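Local coordinates for thiol-activated cytolysin (Desulfobulbus propionicus, PDB 6NAL), which probably forms large pores in target membranes, as a member of the cholesterol-dependent cytolysin family found in a Gram-negative bacterium, at residues A57-A62 / L159-G164; S150-D155 / S187-R192; R242-K247 / V289-H294. One frame throughout, in Å; residues are numbered along the deposited sequence.

Contact 1. Residues A57-A62 / L159-G164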
ATOM      1  N   ALA A  57      14.116  13.722  14.498  1.00 25.70           N
ATOM      2  CA  ALA A  57      15.424  14.148  14.013  1.00 38.34           C
ATOM      3  C   ALA A  57      16.091  15.136  14.968  1.00 39.33           C
ATOM      4  O   ALA A  57      15.433  15.801  15.768  1.00 39.51           O
ATOM      5  CB  ALA A  57      15.312  14.788  12.627  1.00 29.71           C
ATOM      6  N   ASP A  58      17.409  15.225  14.869  1.00 41.69           N
ATOM      7  CA  ASP A  58      18.140  16.276  15.584  1.00 43.84           C
ATOM      8  C   ASP A  58      17.684  17.655  15.126  1.00 33.46           C
ATOM      9  O   ASP A  58      17.645  17.937  13.933  1.00 43.33           O
ATOM     10  CB  ASP A  58      19.628  16.106  15.342  1.00 35.29           C
ATOM     11  CG  ASP A  58      20.180  14.869  16.004  1.00 53.13           C
ATOM     12  OD1 ASP A  58      19.548  14.336  16.976  1.00 58.56           O
ATOM     13  OD2 ASP A  58      21.253  14.426  15.530  1.00 59.89           O
ATOM     14  N   PHE A  59      17.302  18.513  16.073  1.00 45.17           N
ATOM     15  CA  PHE A  59      16.792  19.841  15.741  1.00 40.61           C
ATOM     16  C   PHE A  59      17.971  20.794  15.586  1.00 42.76           C
ATOM     17  O   PHE A  59      18.721  21.043  16.551  1.00 42.57           O
ATOM     18  CB  PHE A  59      15.820  20.340  16.807  1.00 39.47           C
ATOM     19  CG  PHE A  59      15.119  21.633  16.461  1.00 44.81           C
ATOM     20  CD1 PHE A  59      14.659  21.891  15.176  1.00 42.37           C
ATOM     21  CD2 PHE A  59      14.908  22.597  17.446  1.00 48.71           C
ATOM     22  CE1 PHE A  59      14.003  23.103  14.866  1.00 46.18           C
ATOM     23  CE2 PHE A  59      14.253  23.800  17.159  1.00 44.25           C
ATOM     24  CZ  PHE A  59      13.790  24.051  15.869  1.00 57.12           C
ATOM     25  N   ASP A  60      18.113  21.322  14.374  1.00 45.61           N
ATOM     26  CA  ASP A  60      19.090  22.364  14.050  1.00 49.28           C
ATOM     27  C   ASP A  60      18.552  23.746  14.414  1.00 44.19           C
ATOM     28  O   ASP A  60      17.426  24.109  14.039  1.00 49.62           O
ATOM     29  CB  ASP A  60      19.402  22.358  12.551  1.00 44.56           C
ATOM     30  CG  ASP A  60      20.775  21.843  12.237  1.00 63.50           C
ATOM     31  OD1 ASP A  60      21.540  21.585  13.195  1.00 68.14           O
ATOM     32  OD2 ASP A  60      21.084  21.699  11.019  1.00 73.62           O
ATOM     33  N   ILE A  61      19.353  24.530  15.129  1.00 47.09           N
ATOM     34  CA  ILE A  61      18.896  25.824  15.633  1.00 36.43           C
ATOM     35  C   ILE A  61      19.359  26.901  14.662  1.00 36.41           C
ATOM     36  O   ILE A  61      20.559  27.147  14.535  1.00 37.90           O
ATOM     37  CB  ILE A  61      19.419  26.109  17.041  1.00 40.30           C
ATOM     38  CG1 ILE A  61      19.278  24.906  17.972  1.00 50.95           C
ATOM     39  CG2 ILE A  61      18.735  27.326  17.576  1.00 43.38           C
ATOM     40  CD1 ILE A  61      17.908  24.540  18.284  1.00 43.30           C
ATOM     41  N   ALA A  62      18.417  27.526  13.959  1.00 33.71           N
ATOM     42  CA  ALA A  62      18.716  28.663  13.106  1.00 36.39           C
ATOM     43  C   ALA A  62      19.041  29.904  13.928  1.00 39.65           C
ATOM     44  O   ALA A  62      18.513  30.121  15.020  1.00 39.19           O
ATOM     45  CB  ALA A  62      17.543  28.989  12.190  1.00 41.60           C
ATOM     46  N   LEU A 159       8.163  21.593   9.303  1.00 41.55           N
ATOM     47  CA  LEU A 159       9.093  22.473   8.614  1.00 42.54           C
ATOM     48  C   LEU A 159      10.308  22.732   9.471  1.00 39.82           C
ATOM     49  O   LEU A 159      11.439  22.496   9.043  1.00 47.08           O
ATOM     50  CB  LEU A 159       8.417  23.802   8.262  1.00 45.58           C
ATOM     51  CG  LEU A 159       9.001  24.532   7.051  1.00 52.32           C
ATOM     52  CD1 LEU A 159       8.056  25.416   6.290  1.00 45.77           C
ATOM     53  CD2 LEU A 159      10.160  25.413   7.531  1.00 60.23           C
HETATM   54  N   MSE A 160      10.105  23.192  10.690  1.00 45.90           N
HETATM   55  CA  MSE A 160      11.237  23.570  11.522  1.00 43.36           C
HETATM   56  C   MSE A 160      12.115  22.375  11.738  1.00 41.43           C
HETATM   57  O   MSE A 160      13.309  22.463  11.671  1.00 39.51           O
HETATM   58  CB  MSE A 160      10.796  24.133  12.850  1.00 53.40           C
HETATM   59  CG  MSE A 160      10.447  25.625  12.793  1.00 69.76           C
HETATM   60 SE   MSE A 160       9.260  26.068  14.306  0.71 92.23          SE
HETATM   61  CE  MSE A 160      10.358  25.431  15.755  1.00 64.16           C
ATOM     62  N   LEU A 161      11.514  21.215  11.953  1.00 36.46           N
ATOM     63  CA  LEU A 161      12.320  20.054  12.319  1.00 43.24           C
ATOM     64  C   LEU A 161      13.104  19.456  11.148  1.00 44.59           C
ATOM     65  O   LEU A 161      14.156  18.854  11.347  1.00 44.01           O
ATOM     66  CB  LEU A 161      11.411  18.991  12.915  1.00 31.82           C
ATOM     67  CG  LEU A 161      12.142  17.864  13.596  1.00 35.17           C
ATOM     68  CD1 LEU A 161      13.067  18.390  14.694  1.00 36.49           C
ATOM     69  CD2 LEU A 161      11.111  16.867  14.183  1.00 35.89           C
ATOM     70  N   LYS A 162      12.576  19.523   9.941  1.00 42.60           N
ATOM     71  CA  LYS A 162      13.240  18.904   8.816  1.00 37.29           C
ATOM     72  C   LYS A 162      14.280  19.831   8.215  1.00 43.20           C
ATOM     73  O   LYS A 162      15.336  19.372   7.800  1.00 53.27           O
ATOM     74  CB  LYS A 162      12.200  18.514   7.781  1.00 41.57           C
ATOM     75  CG  LYS A 162      11.448  17.254   8.167  1.00 45.87           C
ATOM     76  CD  LYS A 162      10.669  16.693   6.969  1.00 42.28           C
ATOM     77  CE  LYS A 162      10.233  15.246   7.179  1.00 40.83           C
ATOM     78  NZ  LYS A 162       9.404  14.824   6.029  1.00 46.49           N
ATOM     79  N   PHE A 163      14.034  21.133   8.264  1.00 41.89           N
ATOM     80  CA  PHE A 163      14.851  22.144   7.625  1.00 51.69           C
ATOM     81  C   PHE A 163      15.664  23.023   8.568  1.00 45.12           C
ATOM     82  O   PHE A 163      16.429  23.855   8.086  1.00 54.09           O
ATOM     83  CB  PHE A 163      13.931  23.037   6.790  1.00 46.01           C
ATOM     84  CG  PHE A 163      13.248  22.293   5.694  1.00 37.97           C
ATOM     85  CD1 PHE A 163      12.008  21.710   5.899  1.00 45.91           C
ATOM     86  CD2 PHE A 163      13.866  22.143   4.458  1.00 39.53           C
ATOM     87  CE1 PHE A 163      11.383  21.002   4.890  1.00 43.08           C
ATOM     88  CE2 PHE A 163      13.242  21.438   3.428  1.00 40.93           C
ATOM     89  CZ  PHE A 163      12.003  20.852   3.647  1.00 39.06           C
ATOM     90  N   GLY A 164      15.502  22.905   9.879  1.00 51.76           N
ATOM     91  CA  GLY A 164      16.325  23.684  10.803  1.00 51.32           C
ATOM     92  C   GLY A 164      16.358  25.175  10.537  1.00 58.59           C
ATOM     93  O   GLY A 164      17.401  25.818  10.727  1.00 59.87           O
TER

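Contact 2. Residues S150-D155 / S187-R192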
ATOM      1  N   SER A 150      14.447  18.133   0.681  1.00 33.98           N
ATOM      2  CA  SER A 150      13.115  18.324   0.125  1.00 40.14           C
ATOM      3  C   SER A 150      12.107  17.479   0.881  1.00 38.54           C
ATOM      4  O   SER A 150      12.445  16.427   1.406  1.00 40.85           O
ATOM      5  CB  SER A 150      13.077  17.945  -1.347  1.00 37.98           C
ATOM      6  OG  SER A 150      13.264  16.543  -1.508  1.00 54.94           O
ATOM      7  N   SER A 151      10.864  17.934   0.916  1.00 29.15           N
ATOM      8  CA  SER A 151       9.848  17.212   1.663  1.00 38.08           C
ATOM      9  C   SER A 151       8.540  17.965   1.518  1.00 35.67           C
ATOM     10  O   SER A 151       8.525  19.198   1.430  1.00 31.47           O
ATOM     11  CB  SER A 151      10.266  17.049   3.138  1.00 42.32           C
ATOM     12  OG  SER A 151       9.220  16.412   3.913  1.00 42.51           O
ATOM     13  N   LEU A 152       7.443  17.229   1.416  1.00 42.41           N
ATOM     14  CA  LEU A 152       6.141  17.774   1.767  1.00 35.85           C
ATOM     15  C   LEU A 152       6.188  18.280   3.197  1.00 31.96           C
ATOM     16  O   LEU A 152       6.979  17.790   4.001  1.00 34.05           O
ATOM     17  CB  LEU A 152       5.095  16.692   1.648  1.00 29.80           C
ATOM     18  CG  LEU A 152       4.640  16.221   0.272  1.00 44.96           C
ATOM     19  CD1 LEU A 152       3.828  14.887   0.444  1.00 43.36           C
ATOM     20  CD2 LEU A 152       3.887  17.319  -0.400  1.00 39.01           C
ATOM     21  N   VAL A 153       5.370  19.281   3.515  1.00 30.23           N
ATOM     22  CA  VAL A 153       5.334  19.835   4.866  1.00 41.35           C
ATOM     23  C   VAL A 153       3.877  19.984   5.283  1.00 42.15           C
ATOM     24  O   VAL A 153       3.083  20.632   4.588  1.00 41.75           O
ATOM     25  CB  VAL A 153       6.100  21.179   5.016  1.00 40.71           C
ATOM     26  CG1 VAL A 153       7.469  21.124   4.282  1.00 44.61           C
ATOM     27  CG2 VAL A 153       5.373  22.340   4.474  1.00 48.84           C
ATOM     28  N   TYR A 154       3.537  19.374   6.415  1.00 34.73           N
ATOM     29  CA  TYR A 154       2.179  19.387   6.913  1.00 40.64           C
ATOM     30  C   TYR A 154       1.909  20.651   7.687  1.00 40.73           C
ATOM     31  O   TYR A 154       0.839  21.225   7.545  1.00 44.46           O
ATOM     32  CB  TYR A 154       1.935  18.173   7.808  1.00 46.07           C
ATOM     33  CG  TYR A 154       0.522  18.056   8.427  1.00 60.08           C
ATOM     34  CD1 TYR A 154      -0.632  17.832   7.638  1.00 62.70           C
ATOM     35  CD2 TYR A 154       0.350  18.142   9.817  1.00 54.88           C
ATOM     36  CE1 TYR A 154      -1.901  17.735   8.229  1.00 52.01           C
ATOM     37  CE2 TYR A 154      -0.894  18.010  10.401  1.00 55.52           C
ATOM     38  CZ  TYR A 154      -2.012  17.804   9.606  1.00 51.77           C
ATOM     39  OH  TYR A 154      -3.253  17.693  10.201  1.00 71.45           O
ATOM     40  N   ASP A 155       2.852  21.092   8.527  1.00 42.51           N
ATOM     41  CA  ASP A 155       2.643  22.306   9.318  1.00 51.52           C
ATOM     42  C   ASP A 155       3.994  22.908   9.706  1.00 48.71           C
ATOM     43  O   ASP A 155       5.060  22.387   9.352  1.00 44.29           O
ATOM     44  CB  ASP A 155       1.772  22.028  10.569  1.00 49.00           C
ATOM     45  CG  ASP A 155       2.373  20.957  11.500  1.00 52.80           C
ATOM     46  OD1 ASP A 155       3.498  20.462  11.181  1.00 54.53           O
ATOM     47  OD2 ASP A 155       1.709  20.601  12.522  1.00 49.87           O
ATOM     48  N   SER A 187      -1.782  21.880  -0.850  1.00 46.02           N
ATOM     49  CA  SER A 187      -0.645  21.192  -0.267  1.00 43.63           C
ATOM     50  C   SER A 187       0.636  21.954  -0.582  1.00 44.00           C
ATOM     51  O   SER A 187       0.664  22.824  -1.472  1.00 40.68           O
ATOM     52  CB  SER A 187      -0.548  19.763  -0.810  1.00 52.42           C
ATOM     53  OG  SER A 187      -0.241  19.775  -2.200  1.00 59.12           O
ATOM     54  N   VAL A 188       1.699  21.635   0.172  1.00 43.48           N
ATOM     55  CA  VAL A 188       2.950  22.397   0.099  1.00 33.39           C
ATOM     56  C   VAL A 188       4.147  21.460   0.022  1.00 32.74           C
ATOM     57  O   VAL A 188       4.308  20.564   0.850  1.00 30.78           O
ATOM     58  CB  VAL A 188       3.119  23.352   1.299  1.00 40.83           C
ATOM     59  CG1 VAL A 188       4.406  24.138   1.208  1.00 42.94           C
ATOM     60  CG2 VAL A 188       1.925  24.296   1.456  1.00 47.17           C
ATOM     61  N   TYR A 189       5.023  21.711  -0.921  1.00 32.39           N
ATOM     62  CA  TYR A 189       6.293  21.023  -0.990  1.00 37.53           C
ATOM     63  C   TYR A 189       7.457  22.016  -0.889  1.00 35.91           C
ATOM     64  O   TYR A 189       7.464  23.061  -1.542  1.00 30.94           O
ATOM     65  CB  TYR A 189       6.329  20.243  -2.301  1.00 26.77           C
ATOM     66  CG  TYR A 189       7.447  19.268  -2.403  1.00 34.14           C
ATOM     67  CD1 TYR A 189       7.344  18.016  -1.872  1.00 40.63           C
ATOM     68  CD2 TYR A 189       8.606  19.608  -3.008  1.00 26.58           C
ATOM     69  CE1 TYR A 189       8.379  17.107  -1.944  1.00 42.99           C
ATOM     70  CE2 TYR A 189       9.662  18.688  -3.109  1.00 39.51           C
ATOM     71  CZ  TYR A 189       9.538  17.442  -2.561  1.00 40.88           C
ATOM     72  OH  TYR A 189      10.570  16.539  -2.633  1.00 51.30           O
ATOM     73  N   LEU A 190       8.484  21.649  -0.145  1.00 38.79           N
ATOM     74  CA  LEU A 190       9.576  22.582   0.116  1.00 31.13           C
ATOM     75  C   LEU A 190      10.940  21.991  -0.177  1.00 28.01           C
ATOM     76  O   LEU A 190      11.277  20.908   0.301  1.00 33.51           O
ATOM     77  CB  LEU A 190       9.557  23.053   1.554  1.00 35.39           C
ATOM     78  CG  LEU A 190      10.280  24.379   1.792  1.00 38.44           C
ATOM     79  CD1 LEU A 190       9.429  25.509   1.302  1.00 42.15           C
ATOM     80  CD2 LEU A 190      10.552  24.500   3.299  1.00 34.80           C
ATOM     81  N   ILE A 191      11.736  22.733  -0.930  1.00 35.29           N
ATOM     82  CA  ILE A 191      13.116  22.384  -1.224  1.00 32.63           C
ATOM     83  C   ILE A 191      14.021  23.445  -0.621  1.00 27.18           C
ATOM     84  O   ILE A 191      13.740  24.645  -0.714  1.00 31.90           O
ATOM     85  CB  ILE A 191      13.323  22.290  -2.752  1.00 31.89           C
ATOM     86  CG1 ILE A 191      12.469  21.164  -3.341  1.00 39.67           C
ATOM     87  CG2 ILE A 191      14.791  22.071  -3.131  1.00 34.10           C
ATOM     88  CD1 ILE A 191      12.462  21.157  -4.840  1.00 43.28           C
ATOM     89  N   ARG A 192      15.143  23.002  -0.068  1.00 26.21           N
ATOM     90  CA  ARG A 192      16.169  23.893   0.410  1.00 35.27           C
ATOM     91  C   ARG A 192      17.527  23.505  -0.127  1.00 30.64           C
ATOM     92  O   ARG A 192      17.949  22.370   0.047  1.00 33.99           O
ATOM     93  CB  ARG A 192      16.244  23.875   1.918  1.00 35.78           C
ATOM     94  CG  ARG A 192      17.096  24.962   2.426  1.00 34.53           C
ATOM     95  CD  ARG A 192      17.444  24.818   3.874  1.00 41.34           C
ATOM     96  NE  ARG A 192      17.985  23.507   4.176  1.00 35.83           N
ATOM     97  CZ  ARG A 192      18.312  23.118   5.395  1.00 36.57           C
ATOM     98  NH1 ARG A 192      18.158  23.983   6.395  1.00 44.84           N
ATOM     99  NH2 ARG A 192      18.780  21.889   5.604  1.00 47.67           N
TER

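Contact 3. Residues R242-K247 / V289-H294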
ATOM      1  N   ARG A 242      24.865  30.594   2.778  1.00 33.71           N
ATOM      2  CA  ARG A 242      23.829  30.978   1.831  1.00 33.02           C
ATOM      3  C   ARG A 242      22.766  29.895   1.783  1.00 29.72           C
ATOM      4  O   ARG A 242      23.065  28.709   1.862  1.00 35.20           O
ATOM      5  CB  ARG A 242      24.435  31.148   0.435  1.00 29.79           C
ATOM      6  CG  ARG A 242      23.473  31.438  -0.697  1.00 28.35           C
ATOM      7  CD  ARG A 242      24.340  31.727  -1.966  1.00 41.88           C
ATOM      8  NE  ARG A 242      23.593  31.754  -3.210  1.00 51.49           N
ATOM      9  CZ  ARG A 242      22.928  32.809  -3.659  1.00 49.42           C
ATOM     10  NH1 ARG A 242      22.941  33.911  -2.935  1.00 50.66           N
ATOM     11  NH2 ARG A 242      22.291  32.770  -4.835  1.00 57.57           N
ATOM     12  N   GLN A 243      21.548  30.292   1.514  1.00 33.15           N
ATOM     13  CA  GLN A 243      20.417  29.405   1.663  1.00 34.99           C
ATOM     14  C   GLN A 243      19.394  29.840   0.629  1.00 29.60           C
ATOM     15  O   GLN A 243      19.110  31.024   0.465  1.00 35.25           O
ATOM     16  CB  GLN A 243      19.902  29.471   3.103  1.00 30.76           C
ATOM     17  CG  GLN A 243      19.278  28.233   3.613  1.00 47.72           C
ATOM     18  CD  GLN A 243      19.225  28.178   5.127  1.00 40.50           C
ATOM     19  OE1 GLN A 243      19.239  27.093   5.692  1.00 54.31           O
ATOM     20  NE2 GLN A 243      19.149  29.326   5.786  1.00 38.04           N
ATOM     21  N   ILE A 244      18.874  28.863  -0.077  1.00 27.58           N
ATOM     22  CA  ILE A 244      17.805  29.041  -1.035  1.00 32.25           C
ATOM     23  C   ILE A 244      16.647  28.115  -0.664  1.00 36.98           C
ATOM     24  O   ILE A 244      16.840  26.905  -0.471  1.00 35.69           O
ATOM     25  CB  ILE A 244      18.290  28.737  -2.462  1.00 38.57           C
ATOM     26  CG1 ILE A 244      19.516  29.618  -2.731  1.00 43.40           C
ATOM     27  CG2 ILE A 244      17.150  28.936  -3.412  1.00 31.19           C
ATOM     28  CD1 ILE A 244      20.283  29.191  -3.946  1.00 46.93           C
ATOM     29  N   PHE A 245      15.449  28.673  -0.609  1.00 29.53           N
ATOM     30  CA  PHE A 245      14.233  27.913  -0.369  1.00 32.78           C
ATOM     31  C   PHE A 245      13.343  28.028  -1.584  1.00 31.55           C
ATOM     32  O   PHE A 245      13.165  29.129  -2.093  1.00 36.52           O
ATOM     33  CB  PHE A 245      13.481  28.457   0.846  1.00 39.04           C
ATOM     34  CG  PHE A 245      14.112  28.115   2.146  1.00 33.06           C
ATOM     35  CD1 PHE A 245      15.015  28.959   2.728  1.00 43.15           C
ATOM     36  CD2 PHE A 245      13.784  26.936   2.793  1.00 48.65           C
ATOM     37  CE1 PHE A 245      15.598  28.644   3.957  1.00 49.94           C
ATOM     38  CE2 PHE A 245      14.359  26.605   4.002  1.00 49.07           C
ATOM     39  CZ  PHE A 245      15.261  27.461   4.588  1.00 43.36           C
ATOM     40  N   LEU A 246      12.775  26.904  -2.028  1.00 32.54           N
ATOM     41  CA  LEU A 246      11.746  26.885  -3.062  1.00 38.41           C
ATOM     42  C   LEU A 246      10.457  26.287  -2.504  1.00 37.25           C
ATOM     43  O   LEU A 246      10.428  25.120  -2.114  1.00 33.88           O
ATOM     44  CB  LEU A 246      12.190  26.065  -4.268  1.00 37.58           C
ATOM     45  CG  LEU A 246      13.151  26.723  -5.239  1.00 39.53           C
ATOM     46  CD1 LEU A 246      14.500  26.417  -4.655  1.00 39.55           C
ATOM     47  CD2 LEU A 246      12.925  26.179  -6.598  1.00 47.97           C
ATOM     48  N   LYS A 247       9.383  27.052  -2.535  1.00 36.05           N
ATOM     49  CA  LYS A 247       8.100  26.612  -2.017  1.00 36.33           C
ATOM     50  C   LYS A 247       7.178  26.342  -3.192  1.00 38.26           C
ATOM     51  O   LYS A 247       6.973  27.216  -4.033  1.00 37.87           O
ATOM     52  CB  LYS A 247       7.496  27.664  -1.090  1.00 42.17           C
ATOM     53  CG  LYS A 247       6.150  27.259  -0.551  1.00 45.96           C
ATOM     54  CD  LYS A 247       5.674  28.267   0.514  1.00 50.30           C
ATOM     55  CE  LYS A 247       4.275  28.794   0.178  1.00 62.16           C
ATOM     56  NZ  LYS A 247       4.291  29.429  -1.175  1.00 66.06           N
ATOM     57  N   VAL A 289       5.139  28.771  -7.670  1.00 55.79           N
ATOM     58  CA  VAL A 289       6.501  28.718  -7.143  1.00 53.36           C
ATOM     59  C   VAL A 289       6.826  30.021  -6.420  1.00 46.07           C
ATOM     60  O   VAL A 289       6.497  31.112  -6.894  1.00 47.57           O
ATOM     61  CB  VAL A 289       7.527  28.458  -8.263  1.00 45.82           C
ATOM     62  CG1 VAL A 289       8.901  28.211  -7.655  1.00 47.67           C
ATOM     63  CG2 VAL A 289       7.084  27.315  -9.150  1.00 52.91           C
ATOM     64  N   SER A 290       7.462  29.900  -5.265  1.00 45.25           N
ATOM     65  CA  SER A 290       7.963  31.032  -4.506  1.00 43.25           C
ATOM     66  C   SER A 290       9.383  30.700  -4.122  1.00 38.74           C
ATOM     67  O   SER A 290       9.687  29.547  -3.865  1.00 37.43           O
ATOM     68  CB  SER A 290       7.159  31.289  -3.274  1.00 39.37           C
ATOM     69  OG  SER A 290       5.897  31.760  -3.674  1.00 59.75           O
ATOM     70  N   ILE A 291      10.231  31.712  -4.064  1.00 44.57           N
ATOM     71  CA  ILE A 291      11.651  31.518  -3.805  1.00 39.45           C
ATOM     72  C   ILE A 291      12.189  32.623  -2.926  1.00 32.75           C
ATOM     73  O   ILE A 291      11.924  33.809  -3.142  1.00 36.56           O
ATOM     74  CB  ILE A 291      12.468  31.480  -5.100  1.00 38.70           C
ATOM     75  CG1 ILE A 291      11.948  30.362  -5.978  1.00 41.66           C
ATOM     76  CG2 ILE A 291      13.891  31.322  -4.767  1.00 33.29           C
ATOM     77  CD1 ILE A 291      12.684  30.309  -7.284  1.00 48.20           C
ATOM     78  N   VAL A 292      12.997  32.236  -1.969  1.00 32.37           N
ATOM     79  CA  VAL A 292      13.693  33.187  -1.145  1.00 33.40           C
ATOM     80  C   VAL A 292      15.163  32.802  -1.127  1.00 37.67           C
ATOM     81  O   VAL A 292      15.522  31.629  -0.966  1.00 33.42           O
ATOM     82  CB  VAL A 292      13.101  33.265   0.277  1.00 38.49           C
ATOM     83  CG1 VAL A 292      13.087  31.947   0.875  1.00 44.00           C
ATOM     84  CG2 VAL A 292      13.905  34.181   1.151  1.00 40.73           C
ATOM     85  N   VAL A 293      16.008  33.811  -1.280  1.00 31.78           N
ATOM     86  CA  VAL A 293      17.443  33.643  -1.322  1.00 30.86           C
ATOM     87  C   VAL A 293      18.044  34.506  -0.209  1.00 33.58           C
ATOM     88  O   VAL A 293      17.742  35.696  -0.113  1.00 37.05           O
ATOM     89  CB  VAL A 293      17.998  34.032  -2.704  1.00 31.78           C
ATOM     90  CG1 VAL A 293      19.536  34.122  -2.613  1.00 34.85           C
ATOM     91  CG2 VAL A 293      17.536  33.039  -3.812  1.00 39.42           C
ATOM     92  N   HIS A 294      18.922  33.925   0.594  1.00 36.34           N
ATOM     93  CA  HIS A 294      19.369  34.537   1.849  1.00 41.84           C
ATOM     94  C   HIS A 294      20.865  34.265   1.994  1.00 37.43           C
ATOM     95  O   HIS A 294      21.292  33.107   1.913  1.00 36.79           O
ATOM     96  CB  HIS A 294      18.535  33.952   3.003  1.00 47.01           C
ATOM     97  CG  HIS A 294      18.846  34.518   4.349  1.00 56.20           C
ATOM     98  ND1 HIS A 294      18.825  33.756   5.502  1.00 62.63           N
ATOM     99  CD2 HIS A 294      19.169  35.769   4.729  1.00 50.62           C
ATOM    100  CE1 HIS A 294      19.152  34.513   6.529  1.00 59.79           C
ATOM    101  NE2 HIS A 294      19.379  35.736   6.085  1.00 63.10           N
TER
HETATM  102  O   HOH W   1       4.243  29.127  -3.694  1.00 49.95           O

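Contact 1. Residues A57-A62 / L159-G164
Phe59 and Leu161 both throw CG anti to their own backbone N (chi1 -173° and -168°), and those two torsions bring an aromatic ring and a branched tip together between strand 44-59 and helix 156-163. Strand 44-59 pairs with strand 349-372, consistent with the long sheet that leads toward the beta-sandwich domain in cytolysins. The helix probably belongs to the first of the helical bundles that, in relatives, unfold into membrane-spanning hairpins. The short strand segment runs nearly perpendicular to the helix, at 98°, so it crosses the C-terminal turn instead of running along the helix.

The ring of Phe59 presents its edge to the helix: Met160 O lies at that edge, near the ring plane, 3.3 Å from Phe59 CE1. That oxygen is already taken by the helix, since Gly164 N donates to it over 2.9 Å. Farther along the ring, Phe59 CZ touches the methyl CE of Met160, a selenomethionine whose chain bends at chi3, at 3.7 Å. Leu161 CD1 comes obliquely to the ring, 3.9 Å from Phe59 CD1, and also sits 3.7 Å from Ala57 O. Phe24 adds an edge-to-face partner for Phe59 and also touches Met160.

Beyond the helix, Gly164 turns to positive phi, and with no side chain it lets the chain of Asp60 pass with the two CA atoms 4.5 Å apart. Its carbonyl accepts from Asn335 ND2, which ties this turn to strand 332-340. The carboxylate of Asp58 turns the other way, to His350. Two close approaches finish the contact: Asp60 O faces Gly164 CA at 3.4 Å, and the methyl CB of Ala62 rests 3.5 Å from Gly164 O.

Contact 2. Residues S150-D155 / S187-R192
Ser151 OG has two partners: it donates to Leu152 O at 2.6 Å, in the carbonyl plane and on a lone pair, and it is hydrogen-bonded to Lys162 NZ of the following helix. Its backbone joins an antiparallel ladder. Ser151 and Leu190 form the hydrogen-bonded pair, with Leu190 N to Ser151 O the straighter bond (165°) and Ser151 N to Leu190 O more bent (139°). Two residues on, Val153 N donates to Val188 O at 3.1 Å.

On the face shared by Ser150, Leu152 and Ile191, the Tyr189 ring lies across strand 147-152. One ring face carries Ser151 O, 3.7 Å above the plane and toward the rim. Leu152 crosses the ring at about a right angle, its CG at the edge, and at the tip Ser150 OG donates to Tyr189 OH over 2.9 Å. On the other face Val153 CG1 packs 3.9 Å from Leu190 CB.

This pair belongs to the core sheet of the cytolysin fold. Helix 254-264 covers Leu152 and Tyr189, helix 156-163 covers Val153 and Leu190 through Phe163, and strand 232-250 bonds to the far edge of strand 187-202.

Contact 3. Residues R242-K247 / V289-H294
Arg242 starts an antiparallel ladder in the central sheet of the cytolysin fold, the part of the protein that in relatives carries the membrane-inserting hairpins. Its side chain leaves the strand with CG anti to the backbone N (chi1 175°) and stays extended as far as NE. CB and CG pass the carbonyl of His294, CG lying 3.8 Å from His294 O. At the tip the guanidinium crosses Val293 obliquely, with NH1 3.4 Å from Val293 CG1. NH1 is also held from just beyond the strand by Ser297 OG and Gly295 O, and NH2 makes a weak bond to Ile318 O, so the charged end is anchored while its stem lies against the neighbouring strand.

Six backbone bonds tie Gln243 to His294, Phe245 to Val292 and Lys247 to Ser290, each pair in both directions. The straightest, at 172°, are those donated by Phe245 N and Lys247 N, the latter 2.8 Å from Ser290 O. The most bent is Gln243 N to His294 O, at 140°.

Side chains alternate between the faces. Leu246 and Ile291 pack on Ile315 and Val293 on Ile318 of helix 309-320, while Ile244 meets Phe146; Leu246 CG lies 3.9 Å from Ile291 CG1. On the opposite face Phe245 and Val292 run alongside one another, Phe245 CB 3.5 Å from Val292 CG1, with Phe245 against Leu170 and Leu174 of helix 167-174 and Val292 against Leu174.

On that same face Lys247 goes out extended, then bends at its last two torsions. The bend turns NZ toward Ser290, to an ordered water at 2.5 Å, which accepts from it. That water also bonds Ser290 OG at 3.1 Å and only weakly Lys247 O, while Ser290 OG is further held by Asn302 OD1.

Contacts 2 and 3 are both buried ladders of one sheet, and they are adjacent: strands 187-202 and 232-250 pair directly, with Leu246 N bonded to Ile191 O. Contact 1 is different in kind, only partly buried, joining a strand of another sheet to a helix end by ring edge, aliphatic tips and close backbone, without hydrogen bonds between its two segments. Helix 156-163 links it to contact 2, whose Arg192 lies between Phe163 of contact 1 and Phe245 of contact 3. Contact 3 does not touch contact 1. Both ladders pair backbone amides, but contact 2 adds a hydroxyl pair across the strands, whereas contact 3 adds a water beside a lysine.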